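Local coordinates for oligopeptide-binding protein oppA (Lactococcus lactis subsp. cremoris, PDB 3FTO), which captures oligopeptides outside the cell for the OppABCDF ABC transporter and is essential for taking up peptides longer than three residues, at residues S499-D504 against E528-K533. Sequence-based numbering, arbitrary orientation.
Sequences SEITKD and EDMNKK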
loop_
_atom_site.group_PDB
_atom_site.type_symbol
_atom_site.label_atom_id
_atom_site.label_comp_id
_atom_site.label_asym_id
_atom_site.label_seq_id
_atom_site.Cartn_x
_atom_site.Cartn_y
_atom_site.Cartn_z
ATOM N N SER A 499 -17.049 -19.974 -6.993
ATOM C CA SER A 499 -16.141 -21.097 -7.094
ATOM C C SER A 499 -14.954 -20.869 -8.027
ATOM O O SER A 499 -13.877 -21.279 -7.718
ATOM C CB SER A 499 -16.887 -22.361 -7.504
ATOM O OG SER A 499 -17.599 -22.890 -6.438
ATOM N N GLU A 500 -15.193 -20.261 -9.180
ATOM C CA GLU A 500 -14.139 -19.957 -10.124
ATOM C C GLU A 500 -13.148 -18.953 -9.558
ATOM O O GLU A 500 -11.974 -19.112 -9.690
ATOM C CB GLU A 500 -14.693 -19.501 -11.483
ATOM C CG GLU A 500 -13.605 -19.100 -12.491
ATOM C CD GLU A 500 -14.094 -18.867 -13.916
ATOM O OE1 GLU A 500 -15.138 -18.284 -14.096
ATOM O OE2 GLU A 500 -13.422 -19.251 -14.871
ATOM N N ILE A 501 -13.650 -17.924 -8.902
ATOM C CA ILE A 501 -12.800 -16.936 -8.259
ATOM C C ILE A 501 -11.967 -17.529 -7.122
ATOM O O ILE A 501 -10.837 -17.183 -6.954
ATOM C CB ILE A 501 -13.579 -15.672 -7.830
ATOM C CG1 ILE A 501 -14.085 -14.908 -9.047
ATOM C CG2 ILE A 501 -12.745 -14.786 -6.984
ATOM C CD1 ILE A 501 -13.043 -14.503 -10.040
ATOM N N THR A 502 -12.551 -18.423 -6.350
ATOM C CA THR A 502 -11.837 -19.089 -5.290
ATOM C C THR A 502 -10.728 -19.957 -5.825
ATOM O O THR A 502 -9.654 -20.036 -5.279
ATOM C CB THR A 502 -12.751 -19.962 -4.454
ATOM O OG1 THR A 502 -13.550 -19.135 -3.637
ATOM C CG2 THR A 502 -11.949 -20.838 -3.600
ATOM N N LYS A 503 -11.042 -20.621 -6.913
ATOM C CA LYS A 503 -10.094 -21.439 -7.614
ATOM C C LYS A 503 -8.968 -20.569 -8.119
ATOM O O LYS A 503 -7.829 -20.924 -7.978
ATOM C CB LYS A 503 -10.767 -22.168 -8.766
ATOM C CG LYS A 503 -10.023 -23.358 -9.260
ATOM C CD LYS A 503 -10.934 -24.537 -9.488
ATOM C CE LYS A 503 -10.192 -25.706 -10.091
ATOM N NZ LYS A 503 -10.122 -25.548 -11.541
ATOM N N ASP A 504 -9.300 -19.401 -8.640
ATOM C CA ASP A 504 -8.279 -18.496 -9.099
ATOM C C ASP A 504 -7.339 -18.010 -7.985
ATOM O O ASP A 504 -6.164 -17.947 -8.174
ATOM C CB ASP A 504 -8.900 -17.290 -9.789
ATOM C CG ASP A 504 -9.470 -17.594 -11.119
ATOM O OD1 ASP A 504 -9.189 -18.630 -11.698
ATOM O OD2 ASP A 504 -10.208 -16.754 -11.592
ATOM N N GLU A 528 -9.150 -10.995 -15.049
ATOM C CA GLU A 528 -10.143 -11.157 -16.081
ATOM C C GLU A 528 -11.453 -11.754 -15.641
ATOM O O GLU A 528 -12.500 -11.323 -16.058
ATOM C CB GLU A 528 -9.566 -11.900 -17.254
ATOM C CG GLU A 528 -8.421 -11.157 -17.847
ATOM C CD GLU A 528 -8.029 -11.620 -19.219
ATOM O OE1 GLU A 528 -7.746 -12.811 -19.389
ATOM O OE2 GLU A 528 -7.998 -10.779 -20.132
ATOM N N ASP A 529 -11.376 -12.780 -14.821
ATOM C CA ASP A 529 -12.556 -13.405 -14.304
ATOM C C ASP A 529 -13.320 -12.435 -13.431
ATOM O O ASP A 529 -14.511 -12.412 -13.464
ATOM C CB ASP A 529 -12.235 -14.705 -13.587
ATOM C CG ASP A 529 -11.857 -15.813 -14.532
ATOM O OD1 ASP A 529 -12.018 -15.663 -15.732
ATOM O OD2 ASP A 529 -11.373 -16.829 -14.066
HETATM N N MSE A 530 -12.615 -11.644 -12.637
HETATM C CA MSE A 530 -13.268 -10.651 -11.802
HETATM C C MSE A 530 -14.004 -9.580 -12.595
HETATM O O MSE A 530 -15.067 -9.174 -12.203
HETATM C CB MSE A 530 -12.301 -9.994 -10.837
HETATM C CG MSE A 530 -11.837 -10.878 -9.738
HETATM SE SE MSE A 530 -12.963 -11.074 -8.276
HETATM C CE MSE A 530 -12.689 -9.523 -7.348
ATOM N N ASN A 531 -13.402 -9.118 -13.683
ATOM C CA ASN A 531 -14.041 -8.160 -14.549
ATOM C C ASN A 531 -15.269 -8.683 -15.243
ATOM O O ASN A 531 -16.243 -7.996 -15.317
ATOM C CB ASN A 531 -13.066 -7.591 -15.564
ATOM C CG ASN A 531 -12.191 -6.551 -14.982
ATOM O OD1 ASN A 531 -12.380 -6.153 -13.869
ATOM N ND2 ASN A 531 -11.211 -6.131 -15.713
ATOM N N LYS A 532 -15.198 -9.897 -15.759
ATOM C CA LYS A 532 -16.322 -10.506 -16.402
ATOM C C LYS A 532 -17.503 -10.772 -15.471
ATOM O O LYS A 532 -18.621 -10.476 -15.799
ATOM C CB LYS A 532 -15.893 -11.772 -17.124
ATOM C CG LYS A 532 -17.005 -12.699 -17.448
ATOM C CD LYS A 532 -16.511 -14.056 -17.828
ATOM C CE LYS A 532 -15.681 -14.648 -16.742
ATOM N NZ LYS A 532 -15.549 -16.087 -16.919
ATOM N N LYS A 533 -17.223 -11.322 -14.310
ATOM C CA LYS A 533 -18.202 -11.478 -13.264
ATOM C C LYS A 533 -18.710 -10.172 -12.722
ATOM O O LYS A 533 -19.855 -10.026 -12.465
ATOM C CB LYS A 533 -17.667 -12.355 -12.156
ATOM C CG LYS A 533 -17.653 -13.772 -12.568
ATOM C CD LYS A 533 -16.679 -14.587 -11.831
ATOM C CE LYS A 533 -16.597 -15.989 -12.412
ATOM N NZ LYS A 533 -17.904 -16.585 -12.649
#
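The consecutive helices 499-508 and 516-533, joined by a short loop, pack as an antiparallel pair; here Glu500, Ile501 and Asp504 meet Asp529, Met530, Lys532 and Lys533. The axes of the two segments run 161° apart and approach to 10.2 Å, with Ile501 and Asp529 level with each other. Ile501, buried, packs between the two helices. Its CD1 lies against Asp529 CB at 3.6 Å and also meets Met530 CG, while CG2 rests on the selenium of this selenomethionine and CG1 lies alongside Lys533 CD. On the more exposed side of this apolar contact sits a salt-bridge network. Glu500 swings CG away from its own backbone N (chi1 177°) and stays extended, which carries its carboxylate across to the other helix. There OE1 pairs with Lys533 NZ at 3.6 Å and, in a long bridge, with Lys532 NZ. Lys533 is shared, since its NZ also bridges to Asp498, just ahead of 499-504. Three acids crowd together beside these lysines: Asp504 OD2 comes to 2.7 Å from Asp529 OD2, their carboxylate planes 22° apart, and Glu500 OE2 is 3.3 Å from that same Asp529 oxygen. Lys525 forms a salt bridge with Asp529 OD2 and has longer, weak ion pairs to Asp504 and Glu500, so it probably eases the repulsion among the three acids. Met530 also touches Phe496, Leu360 and Val536, while Asn531, turned to another side of the helix, packs on Pro538, so this helix lies between the 499-508 helix and strand 536-553 of the large mixed sheet.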